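Local coordinates for protein 4-hydroxy-3-methylbut-2-enyl diphosphate reductase, apicoplast (Plasmodium falciparum, PDB 4N7B) that reduces (E)-4-hydroxy-3-methylbut-2-enyl diphosphate to isopentenyl and dimethylallyl diphosphate on an iron-sulfur cluster, the last step of the apicoplast MEP pathway, at residues 238-243 and 520-525; 242-247 and 285-290; 259-264 and 460-465; 335-340 and 344-349; 480-485 and 489-494. One frame throughout, in Å; residues are numbered along the deposited sequence.

Contact 1. Residues 238-243 and 520-525; sequences IETVEE and WKLPKN
Thr240, in mid-helix, and Leu522, in the extended lead-in to the C-terminal helix, bring the backbones of 238-243 and 520-525 to 6.5 Å between their CA atoms. Leu522 makes most of the contact. Its CD2 methyl lies 3.6 Å from Thr240 OG1 and 4.0 Å from CG of Glu239, whose extended chain crosses the leucine at about a right angle, so the methyl meets the aliphatic part of the glutamate. Pro523, the N-cap residue of helix 524-533, sets its CD 3.4 Å from the same threonine oxygen. That hydroxyl is turned beside its own backbone N (chi1 -71°), which lets it hydrogen-bond to the carbonyl of Arg236 one turn back while Leu522 and Pro523 pack against it. No hydrogen bond spans the two segments. Helix 232-247 packs on both 520-525 and helix 262-271: Leu522 also touches Leu527 of helix 524-533, while Ile238 and Glu242 meet helix 262-271 with their side chains.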
# COMPACT_ATOMS: atom_id res chain seq x y z
N ILE A 238 11.27 1.07 -4.75
CA ILE A 238 12.11 2.25 -4.95
C ILE A 238 13.50 1.84 -5.39
O ILE A 238 14.02 2.34 -6.38
CB ILE A 238 12.20 3.09 -3.67
CG1 ILE A 238 10.80 3.60 -3.28
CG2 ILE A 238 13.13 4.27 -3.88
CD1 ILE A 238 10.74 4.34 -1.96
N GLU A 239 14.11 0.91 -4.67
CA GLU A 239 15.46 0.47 -5.01
C GLU A 239 15.48 -0.09 -6.45
O GLU A 239 16.44 0.12 -7.18
CB GLU A 239 15.95 -0.58 -4.00
CG GLU A 239 17.41 -1.03 -4.20
CD GLU A 239 17.91 -1.96 -3.09
OE1 GLU A 239 19.10 -2.36 -3.14
OE2 GLU A 239 17.13 -2.29 -2.17
N THR A 240 14.40 -0.75 -6.85
CA THR A 240 14.33 -1.29 -8.21
C THR A 240 14.49 -0.17 -9.23
O THR A 240 15.23 -0.31 -10.20
CB THR A 240 13.00 -2.01 -8.48
OG1 THR A 240 12.96 -3.25 -7.74
CG2 THR A 240 12.85 -2.31 -9.96
N VAL A 241 13.81 0.95 -9.00
CA VAL A 241 13.89 2.06 -9.95
C VAL A 241 15.25 2.73 -9.91
O VAL A 241 15.83 3.03 -10.95
CB VAL A 241 12.82 3.13 -9.69
CG1 VAL A 241 12.96 4.30 -10.67
CG2 VAL A 241 11.43 2.52 -9.81
N GLU A 242 15.76 2.95 -8.70
CA GLU A 242 17.04 3.62 -8.51
C GLU A 242 18.18 2.83 -9.14
O GLU A 242 19.15 3.39 -9.67
CB GLU A 242 17.31 3.81 -7.01
CG GLU A 242 16.76 5.12 -6.45
CD GLU A 242 16.68 5.12 -4.93
OE1 GLU A 242 17.04 4.10 -4.31
OE2 GLU A 242 16.24 6.15 -4.35
N GLU A 243 18.05 1.51 -9.12
CA GLU A 243 19.12 0.65 -9.56
C GLU A 243 19.11 0.55 -11.09
O GLU A 243 20.16 0.39 -11.73
CB GLU A 243 19.00 -0.70 -8.87
CG GLU A 243 20.25 -1.54 -8.95
CD GLU A 243 21.36 -0.99 -8.08
OE1 GLU A 243 21.05 -0.46 -6.99
OE2 GLU A 243 22.52 -1.06 -8.51
N TRP A 520 13.08 -9.82 1.23
CA TRP A 520 12.92 -9.89 -0.20
C TRP A 520 14.14 -9.28 -0.92
O TRP A 520 14.69 -8.28 -0.49
CB TRP A 520 11.65 -9.16 -0.62
CG TRP A 520 10.42 -9.69 0.09
CD1 TRP A 520 10.23 -10.94 0.61
CD2 TRP A 520 9.21 -8.96 0.35
NE1 TRP A 520 8.97 -11.04 1.18
CE2 TRP A 520 8.33 -9.84 1.02
CE3 TRP A 520 8.79 -7.66 0.07
CZ2 TRP A 520 7.07 -9.45 1.43
CZ3 TRP A 520 7.52 -7.27 0.47
CH2 TRP A 520 6.67 -8.17 1.14
N LYS A 521 14.56 -9.91 -2.00
CA LYS A 521 15.59 -9.35 -2.86
C LYS A 521 14.92 -8.63 -4.03
O LYS A 521 13.71 -8.70 -4.18
CB LYS A 521 16.50 -10.47 -3.38
CG LYS A 521 17.39 -11.08 -2.31
CD LYS A 521 18.37 -12.08 -2.91
CE LYS A 521 19.66 -12.19 -2.09
NZ LYS A 521 19.56 -13.07 -0.88
N LEU A 522 15.70 -7.94 -4.86
CA LEU A 522 15.16 -7.32 -6.06
C LEU A 522 14.70 -8.38 -7.06
O LEU A 522 15.10 -9.54 -6.97
CB LEU A 522 16.21 -6.42 -6.71
CG LEU A 522 16.69 -5.26 -5.83
CD1 LEU A 522 17.82 -4.53 -6.49
CD2 LEU A 522 15.54 -4.29 -5.52
N PRO A 523 13.86 -7.98 -8.03
CA PRO A 523 13.39 -8.90 -9.08
C PRO A 523 14.55 -9.65 -9.72
O PRO A 523 15.59 -9.06 -10.00
CB PRO A 523 12.72 -7.95 -10.09
CG PRO A 523 12.23 -6.81 -9.23
CD PRO A 523 13.31 -6.63 -8.19
N LYS A 524 14.38 -10.95 -9.94
CA LYS A 524 15.52 -11.80 -10.26
C LYS A 524 16.14 -11.50 -11.62
O LYS A 524 17.36 -11.62 -11.77
CB LYS A 524 15.12 -13.27 -10.14
CG LYS A 524 14.94 -13.67 -8.69
CD LYS A 524 14.53 -15.11 -8.50
CE LYS A 524 14.05 -15.35 -7.06
NZ LYS A 524 14.08 -16.80 -6.70
N ASN A 525 15.34 -11.10 -12.59
CA ASN A 525 15.89 -10.84 -13.92
C ASN A 525 16.75 -9.59 -13.84
O ASN A 525 17.81 -9.49 -14.45
CB ASN A 525 14.79 -10.66 -14.96
CG ASN A 525 13.91 -9.48 -14.66
OD1 ASN A 525 13.83 -9.04 -13.51
ND2 ASN A 525 13.25 -8.96 -15.69

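Contact 2. Residues 242-247 and 285-290; sequences EECLKL and GHILIY
Cys244 carries the whole helix side of this small contact, its SG lying 3.7 Å from CD1 of Ile289 and 4.4 Å from CG2 of Ile287. The sulfur is swung beside its own backbone N (chi1 -81°) and reaches two isoleucines whose CB atoms emerge on the same face of strand 287-290. Ile289 makes the closer approach: its side chain runs out to full length (chi2 177°), and the terminal methyl meets both SG and, at 4.1 Å, CB of the cysteine. Toward Ile287 the packing is looser, and the backbones stay 8.4 Å apart at the CA atoms of Cys244 and Ile287. On the buried side Phe526 of helix 524-533 also touches Cys244, and Ile252 of the adjoining strand touches Ile289. Away from the strand, the exposed Lys246 makes a long, weak ion pair (NZ to OE1 of Glu243, 3.8 Å); Glu243 itself lies against Phe526 and Ile530 of helix 524-533. With no hydrogen bond between the segments, the helix is held on the four-stranded parallel sheet by apolar contact alone at this point; the thiol of Cys244 acts as a hydrophobic side chain and, unlike the cluster cysteines, is no iron ligand.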
# COMPACT_ATOMS: atom_id res chain seq x y z
N GLU A 242 15.76 2.95 -8.70
CA GLU A 242 17.04 3.62 -8.51
C GLU A 242 18.18 2.83 -9.14
O GLU A 242 19.15 3.39 -9.67
CB GLU A 242 17.31 3.81 -7.01
CG GLU A 242 16.76 5.12 -6.45
CD GLU A 242 16.68 5.12 -4.93
OE1 GLU A 242 17.04 4.10 -4.31
OE2 GLU A 242 16.24 6.15 -4.35
N GLU A 243 18.05 1.51 -9.12
CA GLU A 243 19.12 0.65 -9.56
C GLU A 243 19.11 0.55 -11.09
O GLU A 243 20.16 0.39 -11.73
CB GLU A 243 19.00 -0.70 -8.87
CG GLU A 243 20.25 -1.54 -8.95
CD GLU A 243 21.36 -0.99 -8.08
OE1 GLU A 243 21.05 -0.46 -6.99
OE2 GLU A 243 22.52 -1.06 -8.51
N CYS A 244 17.92 0.68 -11.68
CA CYS A 244 17.78 0.72 -13.13
C CYS A 244 18.38 2.00 -13.67
O CYS A 244 19.03 2.02 -14.72
CB CYS A 244 16.30 0.67 -13.52
SG CYS A 244 15.60 -1.00 -13.50
N LEU A 245 18.16 3.09 -12.94
CA LEU A 245 18.70 4.38 -13.31
C LEU A 245 20.23 4.39 -13.28
O LEU A 245 20.85 5.10 -14.06
CB LEU A 245 18.16 5.47 -12.38
CG LEU A 245 16.70 5.84 -12.66
CD1 LEU A 245 16.13 6.63 -11.50
CD2 LEU A 245 16.61 6.65 -13.95
N LYS A 246 20.83 3.60 -12.39
CA LYS A 246 22.28 3.50 -12.31
C LYS A 246 22.83 2.74 -13.51
O LYS A 246 23.85 3.12 -14.09
CB LYS A 246 22.72 2.81 -11.02
CG LYS A 246 22.71 3.74 -9.81
CD LYS A 246 22.86 3.00 -8.48
CE LYS A 246 22.30 3.84 -7.32
NZ LYS A 246 22.12 3.06 -6.06
N LEU A 247 22.13 1.68 -13.89
CA LEU A 247 22.60 0.83 -14.97
C LEU A 247 22.36 1.47 -16.33
O LEU A 247 23.30 1.75 -17.06
CB LEU A 247 21.92 -0.53 -14.93
CG LEU A 247 22.27 -1.41 -13.73
CD1 LEU A 247 21.71 -2.80 -13.96
CD2 LEU A 247 23.78 -1.45 -13.48
N GLY A 285 11.61 -1.98 -27.05
CA GLY A 285 12.95 -2.41 -26.66
C GLY A 285 13.42 -1.85 -25.33
O GLY A 285 14.40 -2.35 -24.77
N HIS A 286 12.73 -0.84 -24.81
CA HIS A 286 13.19 -0.16 -23.59
C HIS A 286 12.72 -0.83 -22.30
O HIS A 286 11.88 -1.73 -22.32
CB HIS A 286 12.75 1.30 -23.59
CG HIS A 286 13.67 2.21 -24.35
ND1 HIS A 286 13.93 2.04 -25.70
CD2 HIS A 286 14.39 3.28 -23.96
CE1 HIS A 286 14.77 2.97 -26.10
NE2 HIS A 286 15.07 3.74 -25.07
N ILE A 287 13.28 -0.36 -21.19
CA ILE A 287 12.93 -0.84 -19.86
C ILE A 287 11.56 -0.33 -19.45
O ILE A 287 11.26 0.85 -19.61
CB ILE A 287 13.93 -0.31 -18.81
CG1 ILE A 287 15.36 -0.75 -19.15
CG2 ILE A 287 13.55 -0.80 -17.43
CD1 ILE A 287 15.76 -2.06 -18.51
N LEU A 288 10.73 -1.22 -18.91
CA LEU A 288 9.52 -0.80 -18.23
C LEU A 288 9.42 -1.48 -16.89
O LEU A 288 9.54 -2.70 -16.80
CB LEU A 288 8.28 -1.13 -19.04
CG LEU A 288 6.97 -0.71 -18.35
CD1 LEU A 288 6.90 0.81 -18.19
CD2 LEU A 288 5.78 -1.22 -19.13
N ILE A 289 9.17 -0.68 -15.85
CA ILE A 289 9.02 -1.19 -14.50
C ILE A 289 7.56 -1.19 -14.05
O ILE A 289 6.87 -0.17 -14.18
CB ILE A 289 9.84 -0.36 -13.51
CG1 ILE A 289 11.31 -0.37 -13.93
CG2 ILE A 289 9.67 -0.89 -12.11
CD1 ILE A 289 12.22 0.49 -13.07
N TYR A 290 7.10 -2.31 -13.51
CA TYR A 290 5.75 -2.39 -12.96
C TYR A 290 5.79 -1.99 -11.49
O TYR A 290 6.65 -2.45 -10.73
CB TYR A 290 5.17 -3.80 -13.11
CG TYR A 290 5.08 -4.27 -14.54
CD1 TYR A 290 4.45 -3.50 -15.52
CD2 TYR A 290 5.64 -5.48 -14.93
CE1 TYR A 290 4.37 -3.93 -16.83
CE2 TYR A 290 5.56 -5.91 -16.25
CZ TYR A 290 4.94 -5.13 -17.19
OH TYR A 290 4.86 -5.58 -18.50

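Contact 3. Residues 259-264 and 460-465; sequences VHNDIV and LLNTVH. With SO4 (sulfate ion), chain C.
Asn462 meets Ile263 in the first turn of helix 262-271 directly and the N-cap Asn261 through a bridging water. Strand 458-461 ends just before it, Leu460 turning to helix 442-452 and Leu461 to Phe494. At Asn462 the chain leaves the sheet, and the asparagine side chain, with CG opposite the backbone N (chi1 -164°), runs alongside Ile263 in the reverse direction. Ile263 CD1 is 3.9 Å from the carbonyl O of Asn462 and 4.0 Å from its ND2. The water donates to both Asn462 O and Asn462 OD1, at 2.9 and 2.8 Å, and accepts from ND2 of Asn261. The amide of Asn261 therefore works at both ends: its OD1 caps the helix by taking the N-H of Val264 (2.9 Å) on a lone pair in the carbonyl plane, with an N-H...O angle of 162°. Thr463 follows, its OG1 bonded to Glu490 of helix 488-499. Next to the capping residue, His260 gives its ND1 proton to O3 of a sulfate in the plane of the ring (2.8 Å), an anion also bound by His343 and by the backbone N-H groups of Ser442 and Asn443. By similarity these residues bind the diphosphate substrate, so the sulfate, probably from the crystallisation liquor, may mark a phosphate position, while the water-linked asparagines join the His260 turn to the neighbouring sheet.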
# COMPACT_ATOMS: atom_id res chain seq x y z
N VAL A 259 5.18 4.11 -6.10
CA VAL A 259 4.47 3.97 -4.84
C VAL A 259 3.62 5.24 -4.70
O VAL A 259 3.88 6.25 -5.36
CB VAL A 259 5.41 3.82 -3.62
CG1 VAL A 259 6.35 2.63 -3.80
CG2 VAL A 259 6.23 5.06 -3.41
N HIS A 260 2.60 5.20 -3.85
CA HIS A 260 1.68 6.33 -3.75
C HIS A 260 2.22 7.35 -2.76
O HIS A 260 1.67 7.52 -1.67
CB HIS A 260 0.30 5.86 -3.33
CG HIS A 260 -0.48 5.19 -4.42
ND1 HIS A 260 -1.47 4.27 -4.17
CD2 HIS A 260 -0.40 5.29 -5.78
CE1 HIS A 260 -1.98 3.84 -5.31
NE2 HIS A 260 -1.35 4.44 -6.30
N ASN A 261 3.30 8.01 -3.15
CA ASN A 261 3.83 9.13 -2.40
C ASN A 261 4.50 10.12 -3.35
O ASN A 261 5.46 9.77 -4.04
CB ASN A 261 4.82 8.65 -1.34
CG ASN A 261 5.32 9.79 -0.48
OD1 ASN A 261 6.25 10.51 -0.86
ND2 ASN A 261 4.71 9.97 0.68
N ASP A 262 3.99 11.35 -3.39
CA ASP A 262 4.47 12.34 -4.35
C ASP A 262 5.93 12.71 -4.06
O ASP A 262 6.71 12.95 -4.97
CB ASP A 262 3.57 13.58 -4.33
CG ASP A 262 2.09 13.23 -4.53
OD1 ASP A 262 1.75 12.73 -5.63
OD2 ASP A 262 1.27 13.43 -3.59
N ILE A 263 6.31 12.72 -2.80
CA ILE A 263 7.68 13.08 -2.45
C ILE A 263 8.68 12.08 -3.02
O ILE A 263 9.66 12.47 -3.63
CB ILE A 263 7.86 13.22 -0.95
CG1 ILE A 263 7.03 14.41 -0.48
CG2 ILE A 263 9.34 13.39 -0.60
CD1 ILE A 263 6.89 14.49 1.00
N VAL A 264 8.42 10.79 -2.83
CA VAL A 264 9.25 9.75 -3.42
C VAL A 264 9.31 9.87 -4.94
O VAL A 264 10.38 9.80 -5.55
CB VAL A 264 8.67 8.37 -3.08
CG1 VAL A 264 9.25 7.28 -4.00
CG2 VAL A 264 8.92 8.04 -1.62
N LEU A 460 -4.36 13.56 8.00
CA LEU A 460 -3.35 13.03 7.13
C LEU A 460 -2.62 14.21 6.53
O LEU A 460 -3.24 15.05 5.91
CB LEU A 460 -4.01 12.23 6.02
CG LEU A 460 -3.02 11.70 5.00
CD1 LEU A 460 -2.13 10.66 5.65
CD2 LEU A 460 -3.78 11.10 3.84
N LEU A 461 -1.31 14.28 6.72
CA LEU A 461 -0.52 15.40 6.24
C LEU A 461 0.70 14.89 5.48
O LEU A 461 1.42 14.01 5.95
CB LEU A 461 -0.07 16.28 7.42
CG LEU A 461 -1.19 16.92 8.23
CD1 LEU A 461 -0.59 17.65 9.43
CD2 LEU A 461 -2.02 17.86 7.37
N ASN A 462 0.94 15.48 4.31
CA ASN A 462 1.99 15.03 3.44
C ASN A 462 3.34 15.46 4.00
O ASN A 462 4.31 14.70 3.97
CB ASN A 462 1.77 15.61 2.03
CG ASN A 462 2.60 14.90 0.96
OD1 ASN A 462 2.64 13.67 0.90
ND2 ASN A 462 3.23 15.68 0.10
N THR A 463 3.37 16.67 4.57
CA THR A 463 4.60 17.29 5.04
C THR A 463 4.26 18.30 6.15
O THR A 463 3.12 18.75 6.24
CB THR A 463 5.31 18.00 3.87
OG1 THR A 463 6.57 18.49 4.31
CG2 THR A 463 4.52 19.17 3.39
N VAL A 464 5.23 18.68 7.00
CA VAL A 464 4.95 19.65 8.07
C VAL A 464 4.42 20.96 7.57
O VAL A 464 3.69 21.63 8.27
CB VAL A 464 6.17 20.06 8.92
CG1 VAL A 464 6.40 19.05 10.01
CG2 VAL A 464 7.39 20.28 8.05
N HIS A 465 4.84 21.36 6.37
CA HIS A 465 4.37 22.62 5.81
C HIS A 465 2.84 22.60 5.72
O HIS A 465 2.21 23.65 5.87
CB HIS A 465 4.99 22.88 4.44
CG HIS A 465 4.51 24.14 3.79
ND1 HIS A 465 5.03 25.39 4.09
CD2 HIS A 465 3.55 24.36 2.85
CE1 HIS A 465 4.42 26.31 3.37
NE2 HIS A 465 3.52 25.71 2.61
S SO4 C . -1.63 2.24 -1.29
O1 SO4 C . -1.57 0.99 -2.05
O2 SO4 C . -0.33 2.92 -1.35
O3 SO4 C . -2.66 3.06 -1.91
O4 SO4 C . -1.98 2.02 0.12
O HOH W 1 4.38 12.22 2.55

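Contact 4. Residues 335-340 and 344-349; sequences IILIGY and VEVIGT
This is a buried strand-to-helix packing contact within a beta-alpha-beta unit, where strand 334-338 passes through a short loop into helix 344-350. Val346 stands at its centre, facing the end of the strand and the turn after it. Its CB lies 3.4 Å from the carbonyl O of Tyr340 and its CG2 4.1 Å from CA of Gly339, where the lack of a side chain lets the valine methyl sit over the backbone. Further back along the strand, Leu337 reaches in with CD2, which is 3.8 Å from Val346 CG1 and 3.9 Å from CG2 of Thr349, one turn on. Leu337 gets there with CG opposite its backbone N (chi1 172°). No hydrogen bond spans the segments; the peptide N of Tyr340 is instead held by the side chain of Gln382. Beside this core the helix presents Glu345, whose OE1 hydrogen-bonds to Thr383 OG1, and Thr383 lines the cluster pocket. A beta-alpha-beta crossover between parallel strands, here 334-338 and 357-360, recurs in parallel alpha/beta domains; as in other such folds, active-site residues follow the strand, the loop and the first helical turn carrying His343 and Glu345, by similarity a substrate-binding residue and the proton donor.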
# COMPACT_ATOMS: atom_id res chain seq x y z
N ILE A 335 -14.70 -15.73 -7.73
CA ILE A 335 -13.87 -15.03 -6.77
C ILE A 335 -14.48 -13.71 -6.36
O ILE A 335 -14.86 -12.90 -7.21
CB ILE A 335 -12.49 -14.77 -7.35
CG1 ILE A 335 -11.62 -16.02 -7.17
CG2 ILE A 335 -11.81 -13.62 -6.62
CD1 ILE A 335 -11.28 -16.68 -8.44
N ILE A 336 -14.58 -13.48 -5.05
CA ILE A 336 -15.06 -12.20 -4.54
C ILE A 336 -13.86 -11.38 -4.09
O ILE A 336 -13.10 -11.82 -3.25
CB ILE A 336 -16.03 -12.35 -3.36
CG1 ILE A 336 -17.44 -12.64 -3.85
CG2 ILE A 336 -16.15 -11.04 -2.63
CD1 ILE A 336 -17.63 -13.96 -4.48
N LEU A 337 -13.71 -10.20 -4.66
CA LEU A 337 -12.57 -9.34 -4.38
C LEU A 337 -13.04 -8.13 -3.59
O LEU A 337 -13.69 -7.26 -4.14
CB LEU A 337 -11.95 -8.87 -5.69
CG LEU A 337 -10.85 -7.81 -5.61
CD1 LEU A 337 -9.83 -8.16 -4.55
CD2 LEU A 337 -10.17 -7.69 -6.96
N ILE A 338 -12.74 -8.10 -2.29
CA ILE A 338 -13.12 -6.96 -1.45
C ILE A 338 -12.08 -5.85 -1.58
O ILE A 338 -10.92 -6.03 -1.24
CB ILE A 338 -13.19 -7.37 0.02
CG1 ILE A 338 -14.05 -8.63 0.18
CG2 ILE A 338 -13.74 -6.24 0.85
CD1 ILE A 338 -14.18 -9.12 1.61
N GLY A 339 -12.47 -4.70 -2.09
CA GLY A 339 -11.53 -3.62 -2.25
C GLY A 339 -12.21 -2.52 -3.01
O GLY A 339 -13.38 -2.67 -3.35
N TYR A 340 -11.50 -1.43 -3.29
CA TYR A 340 -12.11 -0.27 -3.95
C TYR A 340 -11.91 -0.32 -5.46
O TYR A 340 -10.78 -0.40 -5.94
CB TYR A 340 -11.53 1.01 -3.36
CG TYR A 340 -11.85 1.14 -1.89
CD1 TYR A 340 -13.13 1.51 -1.48
CD2 TYR A 340 -10.91 0.85 -0.92
CE1 TYR A 340 -13.45 1.62 -0.14
CE2 TYR A 340 -11.22 0.96 0.44
CZ TYR A 340 -12.50 1.35 0.82
OH TYR A 340 -12.83 1.48 2.15
N VAL A 344 -5.67 1.04 -8.34
CA VAL A 344 -4.88 0.27 -9.32
C VAL A 344 -4.58 -1.17 -8.89
O VAL A 344 -4.58 -2.08 -9.72
CB VAL A 344 -3.54 0.96 -9.68
CG1 VAL A 344 -3.81 2.19 -10.49
CG2 VAL A 344 -2.75 1.30 -8.45
N GLU A 345 -4.30 -1.38 -7.61
CA GLU A 345 -4.10 -2.73 -7.10
C GLU A 345 -5.29 -3.64 -7.34
O GLU A 345 -5.13 -4.81 -7.71
CB GLU A 345 -3.78 -2.73 -5.60
CG GLU A 345 -3.54 -4.14 -5.09
CD GLU A 345 -3.55 -4.23 -3.60
OE1 GLU A 345 -2.93 -3.36 -2.93
OE2 GLU A 345 -4.19 -5.19 -3.09
N VAL A 346 -6.47 -3.13 -7.08
CA VAL A 346 -7.69 -3.92 -7.21
C VAL A 346 -7.96 -4.23 -8.67
O VAL A 346 -8.32 -5.36 -9.02
CB VAL A 346 -8.87 -3.17 -6.61
CG1 VAL A 346 -10.18 -3.88 -6.95
CG2 VAL A 346 -8.68 -3.04 -5.09
N ILE A 347 -7.75 -3.25 -9.53
CA ILE A 347 -7.94 -3.44 -10.96
C ILE A 347 -7.00 -4.52 -11.48
O ILE A 347 -7.42 -5.43 -12.20
CB ILE A 347 -7.71 -2.13 -11.70
CG1 ILE A 347 -8.85 -1.16 -11.40
CG2 ILE A 347 -7.59 -2.35 -13.21
CD1 ILE A 347 -8.54 0.29 -11.79
N GLY A 348 -5.73 -4.45 -11.08
CA GLY A 348 -4.73 -5.41 -11.51
C GLY A 348 -5.07 -6.83 -11.09
O GLY A 348 -4.95 -7.77 -11.87
N THR A 349 -5.50 -6.99 -9.84
CA THR A 349 -5.89 -8.30 -9.33
C THR A 349 -7.14 -8.83 -10.04
O THR A 349 -7.22 -10.00 -10.41
CB THR A 349 -6.20 -8.22 -7.83
OG1 THR A 349 -4.99 -7.92 -7.11
CG2 THR A 349 -6.78 -9.54 -7.33

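Contact 5. Residues 480-485 and 489-494; sequences LTSAAS and QETQKF
Leu480 and Thr491 bury the most surface here, with Phe494 and Ser482 completing the contact; strand residues 480-482 and helix residues 489-494 run nearly antiparallel (166°), their axes 9.2 Å apart at closest approach. Leu480 points its CD2 at the helix, 4.0 Å from Phe494 CB and 4.2 Å from CG2 of Thr491; the leucine and threonine side chains lie alongside each other, pointing opposite ways. Thr491 divides its two branches: the methyl, opposite its backbone N, joins this apolar patch, while OG1, turned beside the N (chi1 -58°), lies 3.4 Å from CB of Ser482. The two hydroxyls do not bond directly but share a water, which accepts from Ser482 OG at 2.9 Å and from Thr491 OG1 at 3.0 Å. Val436 of the adjoining strand touches Leu480, Thr491 and Phe494 as well. The contact is thus apolar toward Phe494 and water-linked toward Ser482, where the chain leaves the strand and runs on to Ala484 at the iron-sulfur cluster and Ser485, a substrate-binding residue by similarity.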
# COMPACT_ATOMS: atom_id res chain seq x y z
N LEU A 480 1.80 10.00 16.74
CA LEU A 480 2.37 10.31 15.42
C LEU A 480 2.83 9.05 14.72
O LEU A 480 3.64 8.29 15.26
CB LEU A 480 3.54 11.29 15.56
CG LEU A 480 4.35 11.57 14.30
CD1 LEU A 480 3.53 12.34 13.26
CD2 LEU A 480 5.61 12.36 14.66
N THR A 481 2.28 8.79 13.53
CA THR A 481 2.71 7.66 12.73
C THR A 481 2.81 8.03 11.25
O THR A 481 2.66 9.19 10.89
CB THR A 481 1.80 6.45 12.90
OG1 THR A 481 2.40 5.33 12.24
CG2 THR A 481 0.46 6.70 12.31
N SER A 482 3.07 7.06 10.39
CA SER A 482 3.24 7.37 8.98
C SER A 482 2.91 6.15 8.16
O SER A 482 3.03 5.02 8.63
CB SER A 482 4.67 7.84 8.70
OG SER A 482 5.59 6.82 9.06
N ALA A 483 2.47 6.39 6.93
CA ALA A 483 2.03 5.34 6.04
C ALA A 483 3.19 4.54 5.48
O ALA A 483 4.35 4.93 5.61
CB ALA A 483 1.23 5.93 4.91
N ALA A 484 2.86 3.43 4.83
CA ALA A 484 3.86 2.50 4.34
C ALA A 484 4.67 3.05 3.17
O ALA A 484 5.66 2.45 2.76
CB ALA A 484 3.19 1.18 3.94
N SER A 485 4.25 4.19 2.63
CA SER A 485 4.89 4.78 1.45
C SER A 485 5.60 6.08 1.83
O SER A 485 6.16 6.76 0.98
CB SER A 485 3.84 5.10 0.37
OG SER A 485 2.63 5.60 0.99
N GLN A 489 12.28 10.87 6.65
CA GLN A 489 12.60 12.29 6.82
C GLN A 489 11.35 13.16 6.99
O GLN A 489 11.35 14.12 7.77
CB GLN A 489 13.42 12.84 5.64
CG GLN A 489 14.12 14.19 6.00
CD GLN A 489 14.66 14.96 4.78
OE1 GLN A 489 14.56 14.51 3.63
NE2 GLN A 489 15.24 16.14 5.03
N GLU A 490 10.27 12.85 6.28
CA GLU A 490 9.09 13.71 6.42
C GLU A 490 8.54 13.58 7.84
O GLU A 490 8.12 14.56 8.44
CB GLU A 490 8.04 13.40 5.37
CG GLU A 490 8.52 13.69 3.97
CD GLU A 490 8.97 15.14 3.78
OE1 GLU A 490 8.49 16.05 4.50
OE2 GLU A 490 9.81 15.38 2.88
N THR A 491 8.63 12.38 8.41
CA THR A 491 8.15 12.17 9.76
C THR A 491 9.06 12.83 10.79
O THR A 491 8.58 13.33 11.81
CB THR A 491 8.03 10.67 10.08
OG1 THR A 491 7.15 10.07 9.13
CG2 THR A 491 7.47 10.46 11.47
N GLN A 492 10.37 12.85 10.53
CA GLN A 492 11.31 13.48 11.44
C GLN A 492 11.09 15.00 11.54
O GLN A 492 11.27 15.59 12.60
CB GLN A 492 12.76 13.20 11.02
CG GLN A 492 13.09 11.74 11.09
CD GLN A 492 13.05 11.22 12.53
OE1 GLN A 492 13.01 12.00 13.49
NE2 GLN A 492 13.07 9.89 12.68
N LYS A 493 10.70 15.62 10.43
CA LYS A 493 10.41 17.05 10.45
C LYS A 493 9.25 17.34 11.42
O LYS A 493 9.24 18.35 12.13
CB LYS A 493 10.03 17.52 9.05
CG LYS A 493 11.12 17.33 8.01
CD LYS A 493 10.80 18.09 6.73
CE LYS A 493 11.89 17.87 5.68
NZ LYS A 493 11.71 18.73 4.45
N PHE A 494 8.27 16.44 11.48
CA PHE A 494 7.22 16.58 12.47
C PHE A 494 7.79 16.46 13.88
O PHE A 494 7.49 17.28 14.75
CB PHE A 494 6.11 15.55 12.26
CG PHE A 494 5.06 15.98 11.26
CD1 PHE A 494 4.01 16.80 11.64
CD2 PHE A 494 5.13 15.57 9.93
CE1 PHE A 494 3.04 17.19 10.71
CE2 PHE A 494 4.17 15.97 9.00
CZ PHE A 494 3.13 16.78 9.40
O HOH W 2 8.20 7.52 7.98

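Contacts 1 and 2 share helix 232-247, their centres 9 Å apart, and touch where Ile289 CD1 meets Val241 CA; contact 2 lies on the four-stranded sheet holding strand 287-290. Contact 1 closes a chain loop enclosing contacts 3, 4 and 5. Contacts 3 and 5, centres also 9 Å apart, reach the same five-stranded parallel sheet and are tied by Thr463 and Glu490, while contact 4, its centre about 24 Å from that of contact 3, belongs to the other four-stranded sheet. His260 of contact 3 touches Val344 of contact 4. Three parallel sheets thus bring the loops with His260 and Ser485 and the helix start with Glu345 toward what is, by similarity, a common substrate site beside the iron-sulfur cluster.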